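PDB 4LE4: beta-glucanase from Podospora anserina, which probably hydrolyses beta-linked glucans as a family 131 glycoside hydrolase and binds cellotriose. Local coordinates for residues 31-36 with 70-75; 63-68 with 221-226; 76-81 with 209-214. All blocks are in the same frame, centred on the assembly; numbering follows the deposited sequence.

Interaction 1 (31-36 with 70-75); sequences QYYIHG and AYWNGQ
Trp-72 meets Tyr-33 and Ile-34 with its indole and accounts for 104 Å² of the 278 Å² buried between 31-36 and 70-75. The main apolar contact is CH-pi: Ile-34 CA stands 3.9 Å from the centroid of the five-membered ring of Trp-72 and 7° off its normal. Ile-34 CG2 adds a contact with Trp-72 CE3 at 4.0 Å, while Asn-73 CB covers the opposite indole face. With CG anti to its backbone N (chi1 178°), Trp-72 carries its indole toward 31-36.

The aromatic contact is oblique. Trp-72 CZ2 lies in the plane of the Tyr-33 ring, at its edge, 3.8 Å from Tyr-33 CD2; the Tyr-33 ring also meets that of Trp-23.

Polar approaches are weaker. Trp-72 NE1 comes to 3.1 Å from Tyr-33 O, but the angle is too poor for a hydrogen bond. The same carbonyl accepts a weak bond from His-35 N in the inverse gamma turn centred on Ile-34. Gly-36 CA makes a CA-H...O contact of 3.3 Å with Tyr-71 O, at a place where a CB would be tight against Ala-70 CA.

Since no conventional hydrogen bond crosses, the loop is held against this edge strand by packing and CH contacts; backbone bonds instead tie each segment to strand 78-84, Ile-34 to Glu-81 and Ala-70 to Arg-79.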
loop_
_atom_site.group_PDB
_atom_site.type_symbol
_atom_site.label_atom_id
_atom_site.label_comp_id
_atom_site.label_asym_id
_atom_site.label_seq_id
_atom_site.Cartn_x
_atom_site.Cartn_y
_atom_site.Cartn_z
ATOM N N GLN A 31 -8.827 -8.115 -6.204
ATOM C CA GLN A 31 -9.332 -7.825 -7.525
ATOM C C GLN A 31 -8.078 -7.366 -8.303
ATOM O O GLN A 31 -7.306 -6.492 -7.836
ATOM C CB GLN A 31 -10.345 -6.678 -7.499
ATOM C CG GLN A 31 -11.415 -6.814 -6.445
ATOM C CD GLN A 31 -12.534 -5.809 -6.654
ATOM O OE1 GLN A 31 -12.294 -4.685 -7.099
ATOM N NE2 GLN A 31 -13.770 -6.211 -6.319
ATOM N N TYR A 32 -7.884 -7.922 -9.486
ATOM C CA TYR A 32 -6.736 -7.568 -10.298
ATOM C C TYR A 32 -7.198 -7.063 -11.664
ATOM O O TYR A 32 -7.587 -7.847 -12.538
ATOM C CB TYR A 32 -5.821 -8.794 -10.423
ATOM C CG TYR A 32 -4.577 -8.501 -11.232
ATOM C CD1 TYR A 32 -3.687 -7.516 -10.827
ATOM C CD2 TYR A 32 -4.340 -9.161 -12.429
ATOM C CE1 TYR A 32 -2.566 -7.177 -11.616
ATOM C CE2 TYR A 32 -3.218 -8.837 -13.222
ATOM C CZ TYR A 32 -2.353 -7.846 -12.805
ATOM O OH TYR A 32 -1.275 -7.492 -13.585
ATOM N N TYR A 33 -7.230 -5.732 -11.824
ATOM C CA TYR A 33 -7.629 -5.156 -13.101
ATOM C C TYR A 33 -6.978 -3.813 -13.402
ATOM O O TYR A 33 -6.915 -3.435 -14.566
ATOM C CB TYR A 33 -9.156 -5.046 -13.226
ATOM C CG TYR A 33 -9.807 -4.073 -12.260
ATOM C CD1 TYR A 33 -10.205 -4.490 -10.994
ATOM C CD2 TYR A 33 -10.065 -2.757 -12.634
ATOM C CE1 TYR A 33 -10.856 -3.640 -10.121
ATOM C CE2 TYR A 33 -10.711 -1.884 -11.771
ATOM C CZ TYR A 33 -11.107 -2.330 -10.510
ATOM O OH TYR A 33 -11.715 -1.468 -9.620
ATOM N N ILE A 34 -6.463 -3.120 -12.377
ATOM C CA ILE A 34 -5.800 -1.821 -12.583
ATOM C C ILE A 34 -4.318 -2.091 -12.838
ATOM O O ILE A 34 -3.489 -2.121 -11.924
ATOM C CB ILE A 34 -5.998 -0.900 -11.361
ATOM C CG1 ILE A 34 -7.514 -0.742 -11.133
ATOM C CG2 ILE A 34 -5.317 0.488 -11.578
ATOM C CD1 ILE A 34 -7.892 0.120 -9.931
ATOM N N HIS A 35 -4.014 -2.318 -14.108
ATOM C CA HIS A 35 -2.655 -2.622 -14.532
ATOM C C HIS A 35 -2.578 -2.336 -16.025
ATOM O O HIS A 35 -3.606 -2.133 -16.680
ATOM C CB HIS A 35 -2.325 -4.112 -14.264
ATOM C CG HIS A 35 -3.284 -5.079 -14.899
ATOM N ND1 HIS A 35 -3.288 -5.352 -16.253
ATOM C CD2 HIS A 35 -4.273 -5.838 -14.363
ATOM C CE1 HIS A 35 -4.233 -6.235 -16.523
ATOM N NE2 HIS A 35 -4.846 -6.547 -15.392
ATOM N N GLY A 36 -1.365 -2.354 -16.549
ATOM C CA GLY A 36 -1.159 -2.091 -17.961
ATOM C C GLY A 36 -1.424 -3.280 -18.861
ATOM O O GLY A 36 -2.004 -4.281 -18.443
ATOM N N ALA A 70 2.953 0.190 -17.801
ATOM C CA ALA A 70 2.051 0.273 -16.658
ATOM C C ALA A 70 1.027 1.407 -16.718
ATOM O O ALA A 70 0.948 2.214 -15.798
ATOM C CB ALA A 70 2.860 0.359 -15.375
ATOM N N TYR A 71 0.232 1.421 -17.785
ATOM C CA TYR A 71 -0.794 2.442 -17.969
ATOM C C TYR A 71 -2.133 1.744 -18.099
ATOM O O TYR A 71 -2.281 0.833 -18.918
ATOM C CB TYR A 71 -0.501 3.268 -19.228
ATOM C CG TYR A 71 0.680 4.183 -19.064
ATOM C CD1 TYR A 71 0.518 5.469 -18.538
ATOM C CD2 TYR A 71 1.966 3.752 -19.379
ATOM C CE1 TYR A 71 1.588 6.297 -18.333
ATOM C CE2 TYR A 71 3.055 4.574 -19.157
ATOM C CZ TYR A 71 2.854 5.848 -18.635
ATOM O OH TYR A 71 3.929 6.657 -18.382
ATOM N N TRP A 72 -3.110 2.166 -17.294
ATOM C CA TRP A 72 -4.430 1.553 -17.302
ATOM C C TRP A 72 -5.505 2.461 -17.906
ATOM O O TRP A 72 -5.545 3.656 -17.635
ATOM C CB TRP A 72 -4.857 1.203 -15.864
ATOM C CG TRP A 72 -6.238 0.598 -15.735
ATOM C CD1 TRP A 72 -6.672 -0.600 -16.260
ATOM C CD2 TRP A 72 -7.360 1.155 -15.032
ATOM N NE1 TRP A 72 -7.999 -0.811 -15.921
ATOM C CE2 TRP A 72 -8.436 0.253 -15.173
ATOM C CE3 TRP A 72 -7.560 2.342 -14.300
ATOM C CZ2 TRP A 72 -9.701 0.500 -14.607
ATOM C CZ3 TRP A 72 -8.811 2.586 -13.738
ATOM C CH2 TRP A 72 -9.862 1.668 -13.895
ATOM N N ASN A 73 -6.371 1.874 -18.725
ATOM C CA ASN A 73 -7.510 2.597 -19.289
ATOM C C ASN A 73 -7.145 3.899 -20.003
ATOM O O ASN A 73 -7.829 4.901 -19.837
ATOM C CB ASN A 73 -8.480 2.896 -18.144
ATOM C CG ASN A 73 -9.887 3.201 -18.614
ATOM O OD1 ASN A 73 -10.722 3.642 -17.833
ATOM N ND2 ASN A 73 -10.159 2.965 -19.881
ATOM N N GLY A 74 -6.068 3.904 -20.771
ATOM C CA GLY A 74 -5.708 5.120 -21.474
ATOM C C GLY A 74 -5.303 6.333 -20.648
ATOM O O GLY A 74 -5.222 7.435 -21.185
ATOM N N GLN A 75 -5.020 6.153 -19.361
ATOM C CA GLN A 75 -4.607 7.273 -18.509
ATOM C C GLN A 75 -3.122 7.588 -18.678
ATOM O O GLN A 75 -2.352 6.750 -19.141
ATOM C CB GLN A 75 -4.870 6.945 -17.045
ATOM C CG GLN A 75 -6.266 6.502 -16.788
ATOM C CD GLN A 75 -6.504 6.138 -15.338
ATOM O OE1 GLN A 75 -5.632 5.573 -14.660
ATOM N NE2 GLN A 75 -7.704 6.435 -14.856
#

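Interaction 2 (63-68 with 221-226); sequences KITLDN and NEDFYW
Thr-65 and Asp-223 reach each other through matching first torsions: OG1 of Thr-65 (chi1 -63°) and CG of Asp-223 each stand anti to their own carbonyl carbon. The two side chains therefore run side by side, and Thr-65 OG1 donates to Asp-223 OD1 at 2.7 Å, on the anti side of the carboxylate and 30° out of its plane. The other oxygen works through water: Asp-223 OD2 accepts from a water at 2.7 Å, which in turn accepts from Lys-63 NZ at 2.8 Å. Lys-63 NZ and Asp-223 OD2, at 4.4 Å, are beyond salt-bridge range. Asn-107 also donates to OD2. An alanine in place of Asp-223 would probably leave Thr-65 OG1 without this acceptor and break the water link to Lys-63.

On the same face, the aliphatic part of Lys-63 lies alongside Tyr-225, with Lys-63 CD 3.4 Å from Tyr-225 OH. On the other face, Ile-64 CD1 rests 3.8 Å from the centroid of the five-membered ring of Trp-226, over its face. Trp-226 NE1 is buried with no partner in the model.

Four backbone hydrogen bonds join Ile-64 with Phe-224 and Leu-66 with Glu-222, two per pair. This alternating register, with strand directions 157° apart, is that of an antiparallel sheet; Leu-66, Phe-224 and Trp-226 reach strand 209-211 of the second sheet, as in the beta-sandwich of concanavalin-like hydrolases.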
loop_
_atom_site.group_PDB
_atom_site.type_symbol
_atom_site.label_atom_id
_atom_site.label_comp_id
_atom_site.label_asym_id
_atom_site.label_seq_id
_atom_site.Cartn_x
_atom_site.Cartn_y
_atom_site.Cartn_z
ATOM N N LYS A 63 6.674 -7.907 -5.030
ATOM C CA LYS A 63 7.376 -6.798 -5.657
ATOM C C LYS A 63 6.348 -6.278 -6.660
ATOM O O LYS A 63 5.869 -7.032 -7.511
ATOM C CB LYS A 63 8.621 -7.276 -6.417
ATOM C CG LYS A 63 9.305 -6.119 -7.163
ATOM C CD LYS A 63 10.682 -6.572 -7.689
ATOM C CE LYS A 63 10.563 -7.673 -8.668
ATOM N NZ LYS A 63 11.951 -7.971 -9.201
ATOM N N ILE A 64 5.973 -5.007 -6.516
ATOM C CA ILE A 64 5.029 -4.360 -7.412
ATOM C C ILE A 64 5.871 -3.430 -8.272
ATOM O O ILE A 64 6.656 -2.628 -7.774
ATOM C CB ILE A 64 3.927 -3.606 -6.606
ATOM C CG1 ILE A 64 2.995 -4.662 -5.991
ATOM C CG2 ILE A 64 3.121 -2.691 -7.532
ATOM C CD1 ILE A 64 1.844 -4.117 -5.157
ATOM N N THR A 65 5.716 -3.584 -9.570
ATOM C CA THR A 65 6.516 -2.851 -10.543
ATOM C C THR A 65 5.773 -1.940 -11.512
ATOM O O THR A 65 4.731 -2.299 -12.043
ATOM C CB THR A 65 7.296 -3.882 -11.401
ATOM O OG1 THR A 65 8.191 -4.611 -10.544
ATOM C CG2 THR A 65 8.074 -3.204 -12.519
ATOM N N LEU A 66 6.341 -0.771 -11.753
ATOM C CA LEU A 66 5.797 0.128 -12.748
ATOM C C LEU A 66 6.856 0.072 -13.831
ATOM O O LEU A 66 8.048 0.277 -13.545
ATOM C CB LEU A 66 5.739 1.564 -12.253
ATOM C CG LEU A 66 4.786 1.852 -11.099
ATOM C CD1 LEU A 66 4.871 3.354 -10.688
ATOM C CD2 LEU A 66 3.389 1.505 -11.577
ATOM N N ASP A 67 6.443 -0.223 -15.054
ATOM C CA ASP A 67 7.409 -0.234 -16.152
ATOM C C ASP A 67 6.850 0.621 -17.272
ATOM O O ASP A 67 5.891 1.334 -17.050
ATOM C CB ASP A 67 7.734 -1.665 -16.610
ATOM C CG ASP A 67 6.567 -2.379 -17.315
ATOM O OD1 ASP A 67 5.538 -1.753 -17.656
ATOM O OD2 ASP A 67 6.707 -3.608 -17.549
ATOM N N ASN A 68 7.423 0.554 -18.477
ATOM C CA ASN A 68 6.931 1.406 -19.548
ATOM C C ASN A 68 5.523 1.127 -20.022
ATOM O O ASN A 68 4.926 1.958 -20.714
ATOM C CB ASN A 68 7.867 1.373 -20.754
ATOM C CG ASN A 68 9.240 1.915 -20.436
ATOM O OD1 ASN A 68 9.382 2.975 -19.809
ATOM N ND2 ASN A 68 10.274 1.195 -20.875
ATOM N N ASN A 221 11.988 1.726 -14.857
ATOM C CA ASN A 221 11.368 0.743 -13.994
ATOM C C ASN A 221 11.500 1.140 -12.538
ATOM O O ASN A 221 12.554 1.590 -12.093
ATOM C CB ASN A 221 11.988 -0.628 -14.247
ATOM C CG ASN A 221 11.502 -1.252 -15.549
ATOM O OD1 ASN A 221 10.964 -0.569 -16.409
ATOM N ND2 ASN A 221 11.695 -2.557 -15.693
ATOM N N GLU A 222 10.400 0.968 -11.809
ATOM C CA GLU A 222 10.335 1.291 -10.387
ATOM C C GLU A 222 9.725 0.110 -9.659
ATOM O O GLU A 222 8.655 -0.369 -10.043
ATOM C CB GLU A 222 9.479 2.534 -10.175
ATOM C CG GLU A 222 10.123 3.771 -10.779
ATOM C CD GLU A 222 9.295 5.026 -10.598
ATOM O OE1 GLU A 222 8.483 5.049 -9.656
ATOM O OE2 GLU A 222 9.463 5.984 -11.390
ATOM N N ASP A 223 10.419 -0.348 -8.626
ATOM C CA ASP A 223 9.987 -1.500 -7.835
ATOM C C ASP A 223 9.621 -1.093 -6.402
ATOM O O ASP A 223 10.362 -0.360 -5.751
ATOM C CB ASP A 223 11.102 -2.553 -7.749
ATOM C CG ASP A 223 11.425 -3.224 -9.104
ATOM O OD1 ASP A 223 10.506 -3.388 -9.947
ATOM O OD2 ASP A 223 12.605 -3.624 -9.314
ATOM N N PHE A 224 8.504 -1.627 -5.907
ATOM C CA PHE A 224 8.029 -1.363 -4.542
ATOM C C PHE A 224 7.773 -2.727 -3.906
ATOM O O PHE A 224 7.156 -3.574 -4.516
ATOM C CB PHE A 224 6.733 -0.556 -4.594
ATOM C CG PHE A 224 6.854 0.737 -5.375
ATOM C CD1 PHE A 224 6.833 0.731 -6.760
ATOM C CD2 PHE A 224 7.002 1.952 -4.707
ATOM C CE1 PHE A 224 6.958 1.925 -7.494
ATOM C CE2 PHE A 224 7.128 3.152 -5.421
ATOM C CZ PHE A 224 7.108 3.144 -6.800
ATOM N N TYR A 225 8.226 -2.918 -2.679
ATOM C CA TYR A 225 8.106 -4.204 -1.988
ATOM C C TYR A 225 7.063 -4.095 -0.910
ATOM O O TYR A 225 7.051 -3.130 -0.166
ATOM C CB TYR A 225 9.459 -4.572 -1.401
ATOM C CG TYR A 225 10.463 -4.720 -2.517
ATOM C CD1 TYR A 225 10.682 -5.958 -3.112
ATOM C CD2 TYR A 225 11.128 -3.602 -3.038
ATOM C CE1 TYR A 225 11.544 -6.095 -4.214
ATOM C CE2 TYR A 225 11.987 -3.719 -4.129
ATOM C CZ TYR A 225 12.196 -4.977 -4.720
ATOM O OH TYR A 225 13.065 -5.138 -5.789
ATOM N N TRP A 226 6.190 -5.089 -0.842
ATOM C CA TRP A 226 5.068 -5.054 0.106
ATOM C C TRP A 226 4.897 -6.365 0.847
ATOM O O TRP A 226 5.122 -7.427 0.260
ATOM C CB TRP A 226 3.752 -4.879 -0.664
ATOM C CG TRP A 226 3.618 -3.638 -1.467
ATOM C CD1 TRP A 226 4.299 -3.308 -2.627
ATOM C CD2 TRP A 226 2.755 -2.554 -1.181
ATOM N NE1 TRP A 226 3.901 -2.075 -3.063
ATOM C CE2 TRP A 226 2.950 -1.584 -2.201
ATOM C CE3 TRP A 226 1.830 -2.294 -0.158
ATOM C CZ2 TRP A 226 2.247 -0.369 -2.231
ATOM C CZ3 TRP A 226 1.131 -1.074 -0.190
ATOM C CH2 TRP A 226 1.347 -0.137 -1.219
HETATM O O HOH W 1 13.508 -5.893 -10.359
#

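Interaction 3 (76-81 with 209-214); sequences NMRRTE and VLELPR
The guanidinium of Arg-79 carries Leu-210 CD1 on one face, 3.7 Å above the plane and toward the rim, and has the carboxylate carbon of Glu-81 in plane at its edge. The setting is an antiparallel strand pair in one sheet of the concanavalin-like beta-sandwich, 78-81 against 209-211, with directions 177° apart. Arg-79 grips Glu-81 side-on: NE meets Glu-81 OE2 at 2.6 Å and NH2 meets Glu-81 OE1 at 2.9 Å, the latter oxygen also bonding to His-206. Arg-79 NH1 has a further partner in Gln-75. Beside this ion pair, Leu-210 CD2 packs on Met-77 CB at 4.0 Å.

Arg-78 and Glu-211 occupy the other face of the sheet, side by side with guanidinium and carboxylate planes only 13° apart. Their salt bridge, through Arg-78 NH1 and Glu-211 OE1, is less certain because that oxygen is modelled too close to a neighbour. Arg-78 NH1 also bonds to Ser-220 O, and its NH2 to Asp-67 O.

Reciprocal backbone bonds set the register, Arg-78 with Glu-211 and Thr-80 with Val-209. Beyond the strand ends, Pro-213 CD touches Asn-76 O at 3.6 Å.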
loop_
_atom_site.group_PDB
_atom_site.type_symbol
_atom_site.label_atom_id
_atom_site.label_comp_id
_atom_site.label_asym_id
_atom_site.label_seq_id
_atom_site.Cartn_x
_atom_site.Cartn_y
_atom_site.Cartn_z
ATOM N N ASN A 76 -2.715 8.781 -18.253
ATOM C CA ASN A 76 -1.319 9.223 -18.376
ATOM C C ASN A 76 -0.491 9.070 -17.092
ATOM O O ASN A 76 0.663 9.519 -17.025
ATOM C CB ASN A 76 -1.308 10.678 -18.819
ATOM C CG ASN A 76 -2.243 11.507 -18.000
ATOM O OD1 ASN A 76 -2.040 11.674 -16.787
ATOM N ND2 ASN A 76 -3.301 12.023 -18.642
ATOM N N MET A 77 -1.101 8.481 -16.071
ATOM C CA MET A 77 -0.419 8.186 -14.796
ATOM C C MET A 77 -0.077 6.676 -14.871
ATOM O O MET A 77 -0.860 5.904 -15.437
ATOM C CB MET A 77 -1.359 8.339 -13.568
ATOM C CG MET A 77 -2.153 9.620 -13.433
ATOM S SD MET A 77 -3.852 9.520 -14.066
ATOM C CE MET A 77 -4.722 8.785 -12.775
ATOM N N ARG A 78 1.060 6.255 -14.325
ATOM C CA ARG A 78 1.408 4.810 -14.302
ATOM C C ARG A 78 0.771 4.208 -13.045
ATOM O O ARG A 78 0.798 4.821 -11.978
ATOM C CB ARG A 78 2.912 4.567 -14.177
ATOM C CG ARG A 78 3.760 5.284 -15.175
ATOM C CD ARG A 78 5.181 5.477 -14.581
ATOM N NE ARG A 78 5.930 4.351 -15.031
ATOM C CZ ARG A 78 7.189 4.041 -14.764
ATOM N NH1 ARG A 78 7.989 4.767 -13.966
ATOM N NH2 ARG A 78 7.663 2.982 -15.393
ATOM N N ARG A 79 0.227 3.000 -13.161
ATOM C CA ARG A 79 -0.426 2.350 -12.017
ATOM C C ARG A 79 -0.327 0.834 -12.046
ATOM O O ARG A 79 -0.444 0.234 -13.086
ATOM C CB ARG A 79 -1.939 2.665 -11.999
ATOM C CG ARG A 79 -2.303 4.141 -12.035
ATOM C CD ARG A 79 -3.784 4.316 -12.276
ATOM N NE ARG A 79 -4.535 4.072 -11.057
ATOM C CZ ARG A 79 -5.809 4.422 -10.895
ATOM N NH1 ARG A 79 -6.464 5.028 -11.885
ATOM N NH2 ARG A 79 -6.416 4.161 -9.748
ATOM N N THR A 80 -0.163 0.245 -10.867
ATOM C CA THR A 80 -0.194 -1.205 -10.679
ATOM C C THR A 80 -0.836 -1.267 -9.293
ATOM O O THR A 80 -0.198 -0.922 -8.282
ATOM C CB THR A 80 1.190 -1.876 -10.619
ATOM O OG1 THR A 80 1.848 -1.759 -11.886
ATOM C CG2 THR A 80 1.019 -3.348 -10.300
ATOM N N GLU A 81 -2.093 -1.674 -9.259
ATOM C CA GLU A 81 -2.825 -1.699 -7.987
ATOM C C GLU A 81 -3.693 -2.941 -7.846
ATOM O O GLU A 81 -4.214 -3.441 -8.832
ATOM C CB GLU A 81 -3.727 -0.434 -7.909
ATOM C CG GLU A 81 -2.942 0.870 -7.950
ATOM C CD GLU A 81 -3.741 2.032 -8.550
ATOM O OE1 GLU A 81 -4.998 2.037 -8.414
ATOM O OE2 GLU A 81 -3.113 2.933 -9.156
ATOM N N VAL A 209 0.621 1.270 -6.272
ATOM C CA VAL A 209 1.194 2.578 -6.547
ATOM C C VAL A 209 0.705 3.240 -7.815
ATOM O O VAL A 209 0.526 2.609 -8.848
ATOM C CB VAL A 209 2.754 2.469 -6.699
ATOM C CG1 VAL A 209 3.384 3.910 -6.771
ATOM C CG2 VAL A 209 3.364 1.658 -5.565
ATOM N N LEU A 210 0.526 4.551 -7.717
ATOM C CA LEU A 210 0.121 5.383 -8.835
ATOM C C LEU A 210 1.232 6.438 -8.922
ATOM O O LEU A 210 1.638 6.985 -7.908
ATOM C CB LEU A 210 -1.244 6.034 -8.540
ATOM C CG LEU A 210 -1.929 6.937 -9.573
ATOM C CD1 LEU A 210 -3.394 7.106 -9.250
ATOM C CD2 LEU A 210 -1.247 8.287 -9.551
ATOM N N GLU A 211 1.757 6.693 -10.125
ATOM C CA GLU A 211 2.811 7.699 -10.268
ATOM C C GLU A 211 2.385 8.737 -11.306
ATOM O O GLU A 211 2.035 8.387 -12.431
ATOM C CB GLU A 211 4.131 7.059 -10.734
ATOM C CG GLU A 211 5.297 8.052 -10.981
ATOM C CD GLU A 211 6.582 7.363 -11.454
ATOM O OE1 GLU A 211 6.508 6.442 -12.284
ATOM O OE2 GLU A 211 7.671 7.730 -10.989
ATOM N N LEU A 212 2.411 10.011 -10.939
ATOM C CA LEU A 212 2.021 11.054 -11.893
ATOM C C LEU A 212 3.163 11.385 -12.838
ATOM O O LEU A 212 4.323 11.223 -12.493
ATOM C CB LEU A 212 1.644 12.342 -11.163
ATOM C CG LEU A 212 0.448 12.359 -10.201
ATOM C CD1 LEU A 212 0.719 11.468 -9.013
ATOM C CD2 LEU A 212 0.238 13.796 -9.700
ATOM N N PRO A 213 2.851 11.834 -14.059
ATOM C CA PRO A 213 3.929 12.191 -14.986
ATOM C C PRO A 213 4.440 13.572 -14.562
ATOM O O PRO A 213 3.791 14.266 -13.778
ATOM C CB PRO A 213 3.219 12.265 -16.331
ATOM C CG PRO A 213 1.878 12.846 -15.949
ATOM C CD PRO A 213 1.523 12.041 -14.676
ATOM N N ARG A 214 5.629 13.934 -15.022
ATOM C CA ARG A 214 6.180 15.262 -14.771
ATOM C C ARG A 214 7.014 15.566 -15.997
ATOM O O ARG A 214 7.837 14.760 -16.436
ATOM C CB ARG A 214 7.074 15.354 -13.538
ATOM C CG ARG A 214 7.643 16.797 -13.367
ATOM C CD ARG A 214 8.514 17.002 -12.112
ATOM N NE ARG A 214 7.733 16.930 -10.870
ATOM C CZ ARG A 214 6.981 17.918 -10.395
ATOM N NH1 ARG A 214 6.915 19.076 -11.053
ATOM N NH2 ARG A 214 6.263 17.738 -9.281
#

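Interactions 2 and 3 are buried strand pairings in the two different sheets, whereas interaction 1 is partly buried and joins the loop 70-75 to the segment 31-36. Interactions 1 and 3 share a sheet, because strand 30-34 pairs with strand 78-84, and Tyr-71 of the one packs on Met-77 of the other. Interaction 2 faces interaction 3 across the sandwich, where Ile-64 packs on Thr-80. Interaction 3 is nested inside the chain loop that interaction 2 closes. The chemistry follows this placement: paired backbone bonds and polar side-chain links in the two sheets, but indole packing without a cross-segment hydrogen bond in interaction 1.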